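Long-range contacts in development-specific protein S (Myxococcus xanthus, PDB 1NPS), which assembles on the surface of myxospores in the presence of calcium ions, the part described being its N-terminal calcium-binding domain: residues A[5-10]-A[32-37]; A[16-21]-A[79-84]; A[41-46]-A[62-67]; A[49-54]-A[69-74]. All coordinates share one frame; numbering follows the deposited sequence.

Interaction 1 of 4, residues A[5-10]-A[32-37]. With CA (calcium ion), chain B; CA (calcium ion), chain C.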
loop_
_atom_site.group_PDB
_atom_site.type_symbol
_atom_site.label_atom_id
_atom_site.label_comp_id
_atom_site.label_asym_id
_atom_site.label_seq_id
_atom_site.Cartn_x
_atom_site.Cartn_y
_atom_site.Cartn_z
ATOM N N VAL A 5 5.954 1.032 0.199
ATOM C CA VAL A 5 5.292 1.163 -1.092
ATOM C C VAL A 5 6.196 1.852 -2.104
ATOM O O VAL A 5 6.844 2.855 -1.785
ATOM C CB VAL A 5 3.953 1.931 -0.954
ATOM C CG1 VAL A 5 3.002 1.158 -0.030
ATOM C CG2 VAL A 5 4.191 3.339 -0.418
ATOM N N PHE A 6 6.189 1.350 -3.336
ATOM C CA PHE A 6 7.042 1.886 -4.400
ATOM C C PHE A 6 6.249 2.469 -5.565
ATOM O O PHE A 6 5.137 2.010 -5.867
ATOM C CB PHE A 6 7.983 0.790 -4.923
ATOM C CG PHE A 6 8.965 0.297 -3.900
ATOM C CD1 PHE A 6 8.607 -0.700 -2.995
ATOM C CD2 PHE A 6 10.245 0.850 -3.822
ATOM C CE1 PHE A 6 9.504 -1.142 -2.026
ATOM C CE2 PHE A 6 11.142 0.417 -2.866
ATOM C CZ PHE A 6 10.770 -0.581 -1.960
ATOM N N TYR A 7 6.801 3.504 -6.200
ATOM C CA TYR A 7 6.127 4.126 -7.342
ATOM C C TYR A 7 6.125 3.277 -8.609
ATOM O O TYR A 7 5.184 3.364 -9.408
ATOM C CB TYR A 7 6.699 5.514 -7.625
ATOM C CG TYR A 7 5.968 6.619 -6.886
ATOM C CD1 TYR A 7 5.480 6.418 -5.585
ATOM C CD2 TYR A 7 5.740 7.854 -7.495
ATOM C CE1 TYR A 7 4.782 7.418 -4.913
ATOM C CE2 TYR A 7 5.042 8.862 -6.834
ATOM C CZ TYR A 7 4.564 8.638 -5.544
ATOM O OH TYR A 7 3.858 9.632 -4.897
ATOM N N ASN A 8 7.146 2.437 -8.770
ATOM C CA ASN A 8 7.261 1.549 -9.928
ATOM C C ASN A 8 7.322 0.085 -9.497
ATOM O O ASN A 8 7.560 -0.221 -8.321
ATOM C CB ASN A 8 8.499 1.884 -10.767
ATOM C CG ASN A 8 8.464 3.296 -11.334
ATOM O OD1 ASN A 8 9.447 4.031 -11.247
ATOM N ND2 ASN A 8 7.327 3.687 -11.903
ATOM N N GLU A 9 7.054 -0.811 -10.442
ATOM C CA GLU A 9 7.084 -2.251 -10.186
ATOM C C GLU A 9 8.485 -2.774 -9.827
ATOM O O GLU A 9 9.485 -2.087 -10.016
ATOM C CB GLU A 9 6.522 -3.016 -11.398
ATOM C CG GLU A 9 5.026 -2.779 -11.630
ATOM C CD GLU A 9 4.413 -3.656 -12.713
ATOM O OE1 GLU A 9 5.132 -4.118 -13.620
ATOM O OE2 GLU A 9 3.187 -3.881 -12.659
ATOM N N ASP A 10 8.535 -3.993 -9.290
ATOM C CA ASP A 10 9.790 -4.642 -8.901
ATOM C C ASP A 10 10.593 -3.831 -7.895
ATOM O O ASP A 10 11.808 -3.796 -7.951
ATOM C CB ASP A 10 10.651 -4.937 -10.139
ATOM C CG ASP A 10 9.930 -5.808 -11.160
ATOM O OD1 ASP A 10 9.157 -6.703 -10.753
ATOM O OD2 ASP A 10 10.138 -5.598 -12.371
ATOM N N GLY A 32 3.509 12.000 1.410
ATOM C CA GLY A 32 4.240 11.972 0.155
ATOM C C GLY A 32 3.899 10.861 -0.825
ATOM O O GLY A 32 4.707 10.544 -1.706
ATOM N N ILE A 33 2.729 10.246 -0.654
ATOM C CA ILE A 33 2.280 9.165 -1.528
ATOM C C ILE A 33 1.121 9.668 -2.361
ATOM O O ILE A 33 0.002 9.752 -1.872
ATOM C CB ILE A 33 1.811 7.941 -0.715
ATOM C CG1 ILE A 33 2.993 7.347 0.059
ATOM C CG2 ILE A 33 1.147 6.893 -1.639
ATOM C CD1 ILE A 33 2.626 6.175 0.932
ATOM N N GLU A 34 1.401 10.026 -3.608
ATOM C CA GLU A 34 0.376 10.534 -4.513
ATOM C C GLU A 34 -0.671 9.482 -4.846
ATOM O O GLU A 34 -0.387 8.287 -4.895
ATOM C CB GLU A 34 1.009 11.049 -5.804
ATOM C CG GLU A 34 1.968 12.195 -5.595
ATOM C CD GLU A 34 2.962 12.315 -6.726
ATOM O OE1 GLU A 34 2.553 12.728 -7.831
ATOM O OE2 GLU A 34 4.153 11.994 -6.511
ATOM N N ASN A 35 -1.881 9.948 -5.119
ATOM C CA ASN A 35 -2.979 9.055 -5.445
ATOM C C ASN A 35 -2.689 8.211 -6.691
ATOM O O ASN A 35 -2.082 8.698 -7.662
ATOM C CB ASN A 35 -4.238 9.877 -5.662
ATOM C CG ASN A 35 -5.439 9.021 -5.909
ATOM O OD1 ASN A 35 -5.803 8.190 -5.076
ATOM N ND2 ASN A 35 -6.068 9.212 -7.065
ATOM N N ASN A 36 -3.161 6.967 -6.674
ATOM C CA ASN A 36 -2.988 6.022 -7.782
ATOM C C ASN A 36 -1.560 6.012 -8.347
ATOM O O ASN A 36 -1.371 6.244 -9.548
ATOM C CB ASN A 36 -3.965 6.333 -8.941
ATOM C CG ASN A 36 -5.441 6.337 -8.528
ATOM O OD1 ASN A 36 -5.845 5.721 -7.544
ATOM N ND2 ASN A 36 -6.260 7.023 -9.326
ATOM N N THR A 37 -0.553 5.778 -7.509
ATOM C CA THR A 37 0.830 5.746 -7.999
ATOM C C THR A 37 1.588 4.487 -7.599
ATOM O O THR A 37 2.567 4.100 -8.259
ATOM C CB THR A 37 1.662 6.984 -7.550
ATOM O OG1 THR A 37 1.660 7.087 -6.119
ATOM C CG2 THR A 37 1.125 8.272 -8.179
HETATM CA CA CA B . 3.260 3.355 -10.116
HETATM CA CA CA C . -7.903 5.174 -6.902
HETATM O O HOH W 1 3.606 4.687 -10.898
HETATM O O HOH W 2 -7.095 4.153 -6.083
HETATM O O HOH W 3 -9.080 6.407 -7.150
HETATM O O HOH W 4 -8.526 4.412 -8.682
#
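The ring of Y7 lies against T37 and E34, its atoms carrying the largest share of the contact from CB to the hydroxyl. Beyond CB, chi1 is -91°, about 30° off staggered. T37 takes one face of the ring, its CB making a CH-pi contact 3.9 Å from the ring centroid. T37 OG1 sits over the same face, displaced toward the rim, where CE1 and CZ are its closest neighbours (3.3 Å to CZ). At the edge CE2 meets E34 OE2 at 3.3 Å, in the plane of the ring. At the tip, Y7 OH receives a nearly straight bond from E34 N (2.8 Å, 166°) and donates to E34 OE2 (2.9 Å), reaching that oxygen from above the carboxylate plane. T37 OG1 in turn donates to E34 O at 2.7 Å, which fixes the rotation of the threonine under the ring. Deeper in, V5 CG2 touches I33 CD1 at 3.5 Å, the two side chains crossing at about a right angle.

Within this first Greek key, Y7 O and T37 O both bind one calcium ion, with S39 and N76 completing the protein ligands. Two carbonyl oxygens brought to 3.0 Å of each other, Y7 O and T37 O, would probably repel; the shared cation probably offsets this, while the phenol tied to E34 helps hold segments 5-10 and 32-37 together.

Interaction 2 of 4, residues A[16-21]-A[79-84]. With CA (calcium ion), chain C.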
loop_
_atom_site.group_PDB
_atom_site.type_symbol
_atom_site.label_atom_id
_atom_site.label_comp_id
_atom_site.label_asym_id
_atom_site.label_seq_id
_atom_site.Cartn_x
_atom_site.Cartn_y
_atom_site.Cartn_z
ATOM N N VAL A 16 8.209 4.869 0.261
ATOM C CA VAL A 16 7.755 5.421 1.547
ATOM C C VAL A 16 7.285 4.298 2.478
ATOM O O VAL A 16 6.513 3.429 2.064
ATOM C CB VAL A 16 6.530 6.403 1.355
ATOM C CG1 VAL A 16 5.948 6.816 2.693
ATOM C CG2 VAL A 16 6.924 7.645 0.557
ATOM N N ASP A 17 7.698 4.349 3.740
ATOM C CA ASP A 17 7.297 3.348 4.732
ATOM C C ASP A 17 5.973 3.710 5.402
ATOM O O ASP A 17 5.708 4.876 5.651
ATOM C CB ASP A 17 8.353 3.217 5.836
ATOM C CG ASP A 17 9.627 2.572 5.357
ATOM O OD1 ASP A 17 9.580 1.821 4.367
ATOM O OD2 ASP A 17 10.678 2.811 5.987
ATOM N N LEU A 18 5.136 2.709 5.666
ATOM C CA LEU A 18 3.858 2.941 6.342
ATOM C C LEU A 18 3.686 2.010 7.531
ATOM O O LEU A 18 3.567 0.796 7.352
ATOM C CB LEU A 18 2.677 2.703 5.399
ATOM C CG LEU A 18 2.518 3.647 4.213
ATOM C CD1 LEU A 18 1.346 3.191 3.360
ATOM C CD2 LEU A 18 2.318 5.067 4.742
ATOM N N PRO A 19 3.712 2.550 8.765
ATOM C CA PRO A 19 3.532 1.660 9.906
ATOM C C PRO A 19 2.038 1.299 9.969
ATOM O O PRO A 19 1.255 1.737 9.124
ATOM C CB PRO A 19 3.980 2.530 11.087
ATOM C CG PRO A 19 3.629 3.881 10.659
ATOM C CD PRO A 19 4.029 3.918 9.208
ATOM N N PRO A 20 1.647 0.425 10.909
ATOM C CA PRO A 20 0.243 0.042 11.029
ATOM C C PRO A 20 -0.645 1.260 11.248
ATOM O O PRO A 20 -0.282 2.194 11.969
ATOM C CB PRO A 20 0.245 -0.868 12.257
ATOM C CG PRO A 20 1.580 -1.508 12.194
ATOM C CD PRO A 20 2.470 -0.320 11.875
ATOM N N GLY A 21 -1.808 1.234 10.619
ATOM C CA GLY A 21 -2.746 2.328 10.744
ATOM C C GLY A 21 -3.662 2.365 9.546
ATOM O O GLY A 21 -3.528 1.566 8.619
ATOM N N SER A 79 -6.088 4.266 -3.624
ATOM C CA SER A 79 -6.462 5.549 -3.045
ATOM C C SER A 79 -6.542 5.567 -1.521
ATOM O O SER A 79 -6.598 6.631 -0.915
ATOM C CB SER A 79 -7.768 6.047 -3.657
ATOM O OG SER A 79 -7.644 6.196 -5.067
ATOM N N SER A 80 -6.609 4.398 -0.903
ATOM C CA SER A 80 -6.619 4.308 0.557
ATOM C C SER A 80 -5.982 2.978 0.953
ATOM O O SER A 80 -5.918 2.047 0.133
ATOM C CB SER A 80 -8.023 4.531 1.159
ATOM O OG SER A 80 -8.979 3.579 0.722
ATOM N N ILE A 81 -5.430 2.919 2.165
ATOM C CA ILE A 81 -4.729 1.720 2.645
ATOM C C ILE A 81 -4.896 1.510 4.162
ATOM O O ILE A 81 -4.933 2.473 4.934
ATOM C CB ILE A 81 -3.164 1.841 2.400
ATOM C CG1 ILE A 81 -2.843 2.151 0.933
ATOM C CG2 ILE A 81 -2.439 0.564 2.823
ATOM C CD1 ILE A 81 -1.352 2.448 0.670
ATOM N N ARG A 82 -5.011 0.249 4.573
ATOM C CA ARG A 82 -5.091 -0.115 5.993
ATOM C C ARG A 82 -3.922 -1.079 6.225
ATOM O O ARG A 82 -3.805 -2.095 5.538
ATOM C CB ARG A 82 -6.417 -0.817 6.334
ATOM C CG ARG A 82 -7.668 0.046 6.130
ATOM C CD ARG A 82 -8.933 -0.621 6.679
ATOM N NE ARG A 82 -8.741 -1.032 8.065
ATOM C CZ ARG A 82 -9.228 -2.142 8.612
ATOM N NH1 ARG A 82 -10.002 -2.960 7.912
ATOM N NH2 ARG A 82 -8.959 -2.413 9.883
ATOM N N VAL A 83 -2.987 -0.699 7.081
ATOM C CA VAL A 83 -1.839 -1.552 7.383
ATOM C C VAL A 83 -2.175 -2.198 8.712
ATOM O O VAL A 83 -2.411 -1.511 9.698
ATOM C CB VAL A 83 -0.529 -0.734 7.449
ATOM C CG1 VAL A 83 0.659 -1.643 7.790
ATOM C CG2 VAL A 83 -0.305 -0.015 6.101
ATOM N N ILE A 84 -2.175 -3.521 8.745
ATOM C CA ILE A 84 -2.576 -4.221 9.951
ATOM C C ILE A 84 -1.552 -5.192 10.528
ATOM O O ILE A 84 -1.009 -6.011 9.801
ATOM C CB ILE A 84 -3.903 -4.983 9.665
ATOM C CG1 ILE A 84 -4.927 -4.025 9.034
ATOM C CG2 ILE A 84 -4.452 -5.575 10.949
ATOM C CD1 ILE A 84 -5.998 -4.687 8.233
HETATM CA CA CA C . -7.903 5.174 -6.902
HETATM O O HOH W 2 -7.095 4.153 -6.083
HETATM O O HOH W 3 -9.080 6.407 -7.150
HETATM O O HOH W 4 -8.526 4.412 -8.682
#
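G21 and V83 form an antiparallel hydrogen-bonded pair, G21 N giving to V83 O (3.0 Å, 154°) and V83 N giving to G21 O (2.8 Å, 165°). Weaker CA-H...O contacts flank the pair, from P20 CA to V83 O and from R82 CA to G21 O. The positive phi of G21 would jam a CB against the carbonyl oxygen of P20.

Of the side chains, V83 contributes the largest share of the buried surface. Its CG1 is anti to the backbone N (chi1 179°) and touches P20 CA at 3.7 Å, whereas CG2 turns to L18 CB at 4.1 Å. V83 CB itself rests 3.5 Å from P19 O, an oxygen that also accepts a bond from Y23. Farther along strand 80-85, L18 CD1 and I81 CD1 meet at 3.9 Å as their chains cross at about a right angle. An alanine in place of V83 would probably open a gap beside L18 CB, where CG2 now reaches, and thin the packing on P20, whose CA would still meet CB.

The pairing is the strand exchange of the beta/gamma-crystallin domain: after strand 15-18 of the first Greek key, the chain crosses at P19 and P20 to become the edge strand 21-23 of the other sheet, beside strand 80-85. Two backbone bonds hold the incoming G21 to strand 80-85, while the chain itself carries the link between the sheets, and the branched aliphatic side chains of L18, I81 and V83 fill the interior between them without any polar group of their own.

Interaction 3 of 4, residues A[41-46]-A[62-67]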
loop_
_atom_site.group_PDB
_atom_site.type_symbol
_atom_site.label_atom_id
_atom_site.label_comp_id
_atom_site.label_asym_id
_atom_site.label_seq_id
_atom_site.Cartn_x
_atom_site.Cartn_y
_atom_site.Cartn_z
ATOM N N VAL A 41 4.910 -3.379 -3.557
ATOM C CA VAL A 41 4.960 -3.268 -2.111
ATOM C C VAL A 41 5.741 -4.395 -1.450
ATOM O O VAL A 41 5.687 -5.550 -1.883
ATOM C CB VAL A 41 3.531 -3.308 -1.511
ATOM C CG1 VAL A 41 3.574 -3.071 -0.007
ATOM C CG2 VAL A 41 2.630 -2.284 -2.188
ATOM N N LYS A 42 6.473 -4.046 -0.399
ATOM C CA LYS A 42 7.225 -5.018 0.378
ATOM C C LYS A 42 6.454 -5.200 1.681
ATOM O O LYS A 42 5.983 -4.228 2.277
ATOM C CB LYS A 42 8.648 -4.524 0.672
ATOM C CG LYS A 42 9.592 -4.553 -0.523
ATOM C CD LYS A 42 11.023 -4.285 -0.098
ATOM C CE LYS A 42 11.956 -4.353 -1.286
ATOM N NZ LYS A 42 13.368 -4.077 -0.915
ATOM N N VAL A 43 6.247 -6.446 2.079
ATOM C CA VAL A 43 5.529 -6.722 3.307
ATOM C C VAL A 43 6.314 -7.743 4.129
ATOM O O VAL A 43 6.366 -8.914 3.773
ATOM C CB VAL A 43 4.096 -7.261 3.008
ATOM C CG1 VAL A 43 3.279 -7.385 4.291
ATOM C CG2 VAL A 43 3.391 -6.358 2.013
ATOM N N PRO A 44 6.962 -7.296 5.221
ATOM C CA PRO A 44 7.735 -8.199 6.073
ATOM C C PRO A 44 6.798 -8.942 7.019
ATOM O O PRO A 44 5.613 -8.601 7.121
ATOM C CB PRO A 44 8.629 -7.231 6.849
ATOM C CG PRO A 44 7.726 -6.081 7.075
ATOM C CD PRO A 44 7.070 -5.908 5.710
ATOM N N PRO A 45 7.318 -9.960 7.727
ATOM C CA PRO A 45 6.554 -10.769 8.686
ATOM C C PRO A 45 5.895 -9.914 9.774
ATOM O O PRO A 45 6.419 -8.874 10.151
ATOM C CB PRO A 45 7.633 -11.658 9.290
ATOM C CG PRO A 45 8.507 -11.921 8.125
ATOM C CD PRO A 45 8.655 -10.547 7.512
ATOM N N GLY A 46 4.734 -10.340 10.256
ATOM C CA GLY A 46 4.066 -9.592 11.306
ATOM C C GLY A 46 3.078 -8.512 10.902
ATOM O O GLY A 46 2.390 -7.988 11.769
ATOM N N ILE A 62 -7.047 -5.453 -2.706
ATOM C CA ILE A 62 -6.147 -6.595 -2.712
ATOM C C ILE A 62 -5.441 -6.659 -1.368
ATOM O O ILE A 62 -5.015 -5.631 -0.836
ATOM C CB ILE A 62 -5.100 -6.521 -3.853
ATOM C CG1 ILE A 62 -4.163 -7.731 -3.767
ATOM C CG2 ILE A 62 -4.308 -5.203 -3.802
ATOM C CD1 ILE A 62 -2.910 -7.599 -4.614
ATOM N N GLU A 63 -5.407 -7.849 -0.781
ATOM C CA GLU A 63 -4.718 -8.044 0.495
ATOM C C GLU A 63 -3.312 -8.608 0.246
ATOM O O GLU A 63 -3.149 -9.617 -0.446
ATOM C CB GLU A 63 -5.512 -8.987 1.393
ATOM C CG GLU A 63 -4.776 -9.396 2.650
ATOM C CD GLU A 63 -5.486 -10.514 3.374
ATOM O OE1 GLU A 63 -5.205 -11.694 3.064
ATOM O OE2 GLU A 63 -6.334 -10.219 4.239
ATOM N N VAL A 64 -2.297 -7.884 0.707
ATOM C CA VAL A 64 -0.913 -8.323 0.536
ATOM C C VAL A 64 -0.346 -8.815 1.864
ATOM O O VAL A 64 -0.416 -8.117 2.882
ATOM C CB VAL A 64 -0.005 -7.199 -0.046
ATOM C CG1 VAL A 64 -0.411 -6.885 -1.470
ATOM C CG2 VAL A 64 -0.087 -5.937 0.812
ATOM N N VAL A 65 0.210 -10.018 1.859
ATOM C CA VAL A 65 0.767 -10.577 3.080
ATOM C C VAL A 65 2.246 -10.903 2.939
ATOM O O VAL A 65 2.849 -11.445 3.848
ATOM C CB VAL A 65 -0.007 -11.831 3.510
ATOM C CG1 VAL A 65 -1.458 -11.454 3.751
ATOM C CG2 VAL A 65 0.122 -12.930 2.453
ATOM N N ALA A 66 2.806 -10.537 1.792
ATOM C CA ALA A 66 4.196 -10.762 1.459
ATOM C C ALA A 66 4.555 -9.839 0.300
ATOM O O ALA A 66 3.672 -9.208 -0.309
ATOM C CB ALA A 66 4.418 -12.213 1.063
ATOM N N ASN A 67 5.849 -9.772 -0.019
ATOM C CA ASN A 67 6.326 -8.916 -1.096
ATOM C C ASN A 67 5.547 -9.106 -2.397
ATOM O O ASN A 67 5.180 -10.221 -2.751
ATOM C CB ASN A 67 7.821 -9.142 -1.336
ATOM C CG ASN A 67 8.679 -8.542 -0.245
ATOM O OD1 ASN A 67 8.166 -7.991 0.742
ATOM N ND2 ASN A 67 9.985 -8.608 -0.432
HETATM O O HOH W 5 5.790 -12.090 4.869
#
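The carboxamide of N67 is the flat group here, lying against K42 and V43. K42 CB and CG lie on one side of its plane, displaced from the middle of the group, with CG 4.1 Å from N67 ND2; N67 also touches F11. In the plane of the group, N67 OD1 accepts a bond from V43 N (2.8 Å, 144°). K42 CA reaches the same oxygen from above the plane, at 3.1 Å.

Here the chain of the second Greek key leaves strand 61-64 and crosses to the edge strand 40-42 of the first, where V41 and A68 share a backbone hydrogen bond, completing the domain's strand exchange in both directions. V43 has CG1 anti to the backbone N (chi1 -173°) and against V65 C, with CG2 beside that N and 3.7 Å from V64 CG2, the two valines crossing at about a right angle. An alanine in place of V43 would probably leave V64 CG2 without its partner and open a gap facing V64 and V65. V43 CB also packs on A66 N, which is buried with no hydrogen-bond partner. A water gives one bond to V65 O (3.2 Å) and a weak one to V43 O.

Interaction 4 of 4, residues A[49-54]-A[69-74]. With CA (calcium ion), chain C.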
loop_
_atom_site.group_PDB
_atom_site.type_symbol
_atom_site.label_atom_id
_atom_site.label_comp_id
_atom_site.label_asym_id
_atom_site.label_seq_id
_atom_site.Cartn_x
_atom_site.Cartn_y
_atom_site.Cartn_z
ATOM N N ALA A 49 -1.323 -5.596 4.483
ATOM C CA ALA A 49 -1.977 -4.390 3.999
ATOM C C ALA A 49 -3.152 -4.721 3.099
ATOM O O ALA A 49 -3.171 -5.745 2.414
ATOM C CB ALA A 49 -0.975 -3.522 3.214
ATOM N N ILE A 50 -4.138 -3.842 3.121
ATOM C CA ILE A 50 -5.300 -3.974 2.249
ATOM C C ILE A 50 -5.264 -2.694 1.419
ATOM O O ILE A 50 -5.313 -1.593 1.977
ATOM C CB ILE A 50 -6.637 -4.058 3.014
ATOM C CG1 ILE A 50 -6.587 -5.191 4.041
ATOM C CG2 ILE A 50 -7.770 -4.331 2.012
ATOM C CD1 ILE A 50 -7.775 -5.257 4.998
ATOM N N LEU A 51 -5.066 -2.839 0.111
ATOM C CA LEU A 51 -5.009 -1.694 -0.793
ATOM C C LEU A 51 -6.392 -1.540 -1.442
ATOM O O LEU A 51 -6.984 -2.520 -1.891
ATOM C CB LEU A 51 -3.921 -1.914 -1.846
ATOM C CG LEU A 51 -2.595 -2.493 -1.345
ATOM C CD1 LEU A 51 -1.624 -2.576 -2.508
ATOM C CD2 LEU A 51 -2.016 -1.661 -0.218
ATOM N N TYR A 52 -6.921 -0.325 -1.431
ATOM C CA TYR A 52 -8.254 -0.039 -1.969
ATOM C C TYR A 52 -8.186 0.884 -3.160
ATOM O O TYR A 52 -7.389 1.816 -3.182
ATOM C CB TYR A 52 -9.131 0.630 -0.896
ATOM C CG TYR A 52 -9.307 -0.162 0.378
ATOM C CD1 TYR A 52 -10.344 -1.073 0.516
ATOM C CD2 TYR A 52 -8.443 0.015 1.454
ATOM C CE1 TYR A 52 -10.515 -1.786 1.694
ATOM C CE2 TYR A 52 -8.603 -0.685 2.625
ATOM C CZ TYR A 52 -9.638 -1.588 2.743
ATOM O OH TYR A 52 -9.770 -2.312 3.905
ATOM N N GLN A 53 -9.049 0.651 -4.140
ATOM C CA GLN A 53 -9.092 1.479 -5.338
ATOM C C GLN A 53 -9.765 2.817 -5.058
ATOM O O GLN A 53 -9.516 3.813 -5.734
ATOM C CB GLN A 53 -9.840 0.740 -6.443
ATOM C CG GLN A 53 -9.769 1.412 -7.808
ATOM C CD GLN A 53 -9.961 0.413 -8.937
ATOM O OE1 GLN A 53 -9.033 -0.330 -9.289
ATOM N NE2 GLN A 53 -11.174 0.354 -9.482
ATOM N N ASN A 54 -10.664 2.823 -4.081
ATOM C CA ASN A 54 -11.371 4.051 -3.710
ATOM C C ASN A 54 -10.921 4.560 -2.341
ATOM O O ASN A 54 -10.445 3.802 -1.505
ATOM C CB ASN A 54 -12.896 3.834 -3.666
ATOM C CG ASN A 54 -13.490 3.459 -5.010
ATOM O OD1 ASN A 54 -12.936 3.764 -6.067
ATOM N ND2 ASN A 54 -14.650 2.822 -4.974
ATOM N N GLU A 69 5.893 -7.645 -6.279
ATOM C CA GLU A 69 6.598 -6.877 -7.311
ATOM C C GLU A 69 5.655 -6.109 -8.238
ATOM O O GLU A 69 6.077 -5.206 -8.957
ATOM C CB GLU A 69 7.457 -7.811 -8.174
ATOM C CG GLU A 69 6.623 -8.744 -9.074
ATOM C CD GLU A 69 7.452 -9.460 -10.132
ATOM O OE1 GLU A 69 8.102 -10.471 -9.782
ATOM O OE2 GLU A 69 7.437 -9.018 -11.309
ATOM N N GLU A 70 4.408 -6.552 -8.302
ATOM C CA GLU A 70 3.413 -5.906 -9.139
ATOM C C GLU A 70 2.041 -6.050 -8.484
ATOM O O GLU A 70 1.856 -6.890 -7.600
ATOM C CB GLU A 70 3.444 -6.492 -10.553
ATOM C CG GLU A 70 2.927 -7.901 -10.689
ATOM C CD GLU A 70 2.032 -8.058 -11.914
ATOM O OE1 GLU A 70 1.730 -7.038 -12.590
ATOM O OE2 GLU A 70 1.615 -9.202 -12.197
ATOM N N LEU A 71 1.073 -5.259 -8.932
ATOM C CA LEU A 71 -0.261 -5.258 -8.333
ATOM C C LEU A 71 -1.407 -5.519 -9.309
ATOM O O LEU A 71 -2.569 -5.234 -8.999
ATOM C CB LEU A 71 -0.493 -3.917 -7.617
ATOM C CG LEU A 71 0.430 -3.594 -6.439
ATOM C CD1 LEU A 71 0.136 -2.205 -5.950
ATOM C CD2 LEU A 71 0.260 -4.611 -5.314
ATOM N N GLY A 72 -1.067 -6.020 -10.495
ATOM C CA GLY A 72 -2.079 -6.316 -11.482
ATOM C C GLY A 72 -3.040 -5.169 -11.723
ATOM O O GLY A 72 -2.603 -4.052 -11.995
ATOM N N PRO A 73 -4.354 -5.397 -11.548
ATOM C CA PRO A 73 -5.397 -4.378 -11.756
ATOM C C PRO A 73 -5.368 -3.150 -10.831
ATOM O O PRO A 73 -5.900 -2.103 -11.182
ATOM C CB PRO A 73 -6.695 -5.187 -11.641
ATOM C CG PRO A 73 -6.322 -6.276 -10.660
ATOM C CD PRO A 73 -4.944 -6.682 -11.129
ATOM N N LEU A 74 -4.782 -3.283 -9.644
ATOM C CA LEU A 74 -4.705 -2.147 -8.737
ATOM C C LEU A 74 -3.446 -1.296 -8.946
ATOM O O LEU A 74 -3.200 -0.343 -8.205
ATOM C CB LEU A 74 -4.855 -2.586 -7.275
ATOM C CG LEU A 74 -6.311 -2.555 -6.768
ATOM C CD1 LEU A 74 -7.054 -3.827 -7.170
ATOM C CD2 LEU A 74 -6.343 -2.383 -5.257
HETATM CA CA CA C . -7.903 5.174 -6.902
HETATM O O HOH W 2 -7.095 4.153 -6.083
HETATM O O HOH W 3 -9.080 6.407 -7.150
HETATM O O HOH W 4 -8.526 4.412 -8.682
#
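L51 packs against L71 and L74 inside the second Greek key, where the loop after strand 61-64 folds back across the end of strand 47-52. The tight part is made of leucines. L51 CD1 sits against both methyls of L71, 3.9 Å from CD1 and 3.9 Å from CD2, and the two chains cross at about a right angle. L74 comes in from the other end of the loop: its CD2 presses on L51 O at 3.4 Å and reaches L51 CB at 4.2 Å. Its chi1 of -92° leaves CG about 30° from a staggered position, consistent with a strained fit against L51 O. A backbone bond from L74 N to L71 O (3.0 Å) draws the two leucines together around G72 and P73. The cluster extends to other apolar residues, for L51 also touches I81 and V78, and L71 touches I38.

The looser side lies past Y52, where the chain turns a corner at Q53. Here Q53 CG is anti to the backbone N (chi1 -171°) and the side chain extends beside P73 with little grip. Its OE1 comes no nearer than 4.1 Å to P73 O and 4.3 Å to L74 CG. No hydrogen bond joins the two segments, so the contact rests on the aliphatic side, and the amide of Q53 on the partly exposed side is only lightly touched by 69-74. The main chain of the same residue is more firmly engaged: Q53 O binds a calcium ion at 2.4 Å, alongside N36 OD1 and S79 OG.

One calcium ion ties three of the contacts together: N36 of interaction 1, S79 of interaction 2 and Q53 of interaction 4 each supply a ligand. N35 OD1 and S79 OG, 2.7 Å apart and hydrogen-bonded, brace interaction 1 against interaction 2, and the centres of these two contacts are about 12 Å apart. The other calcium belongs to interaction 1, whose centre is about 10 Å from that of interaction 4; D10 N and E69 O, at 2.8 Å, probably bond between them. Interactions 2 and 3 are the two strand crossings between sheets. Interaction 3 lies farther from the metals, the side chain of V41 being about 10 Å from a calcium, and adjoins interaction 4 through neighbouring strands 61-64 and 47-52.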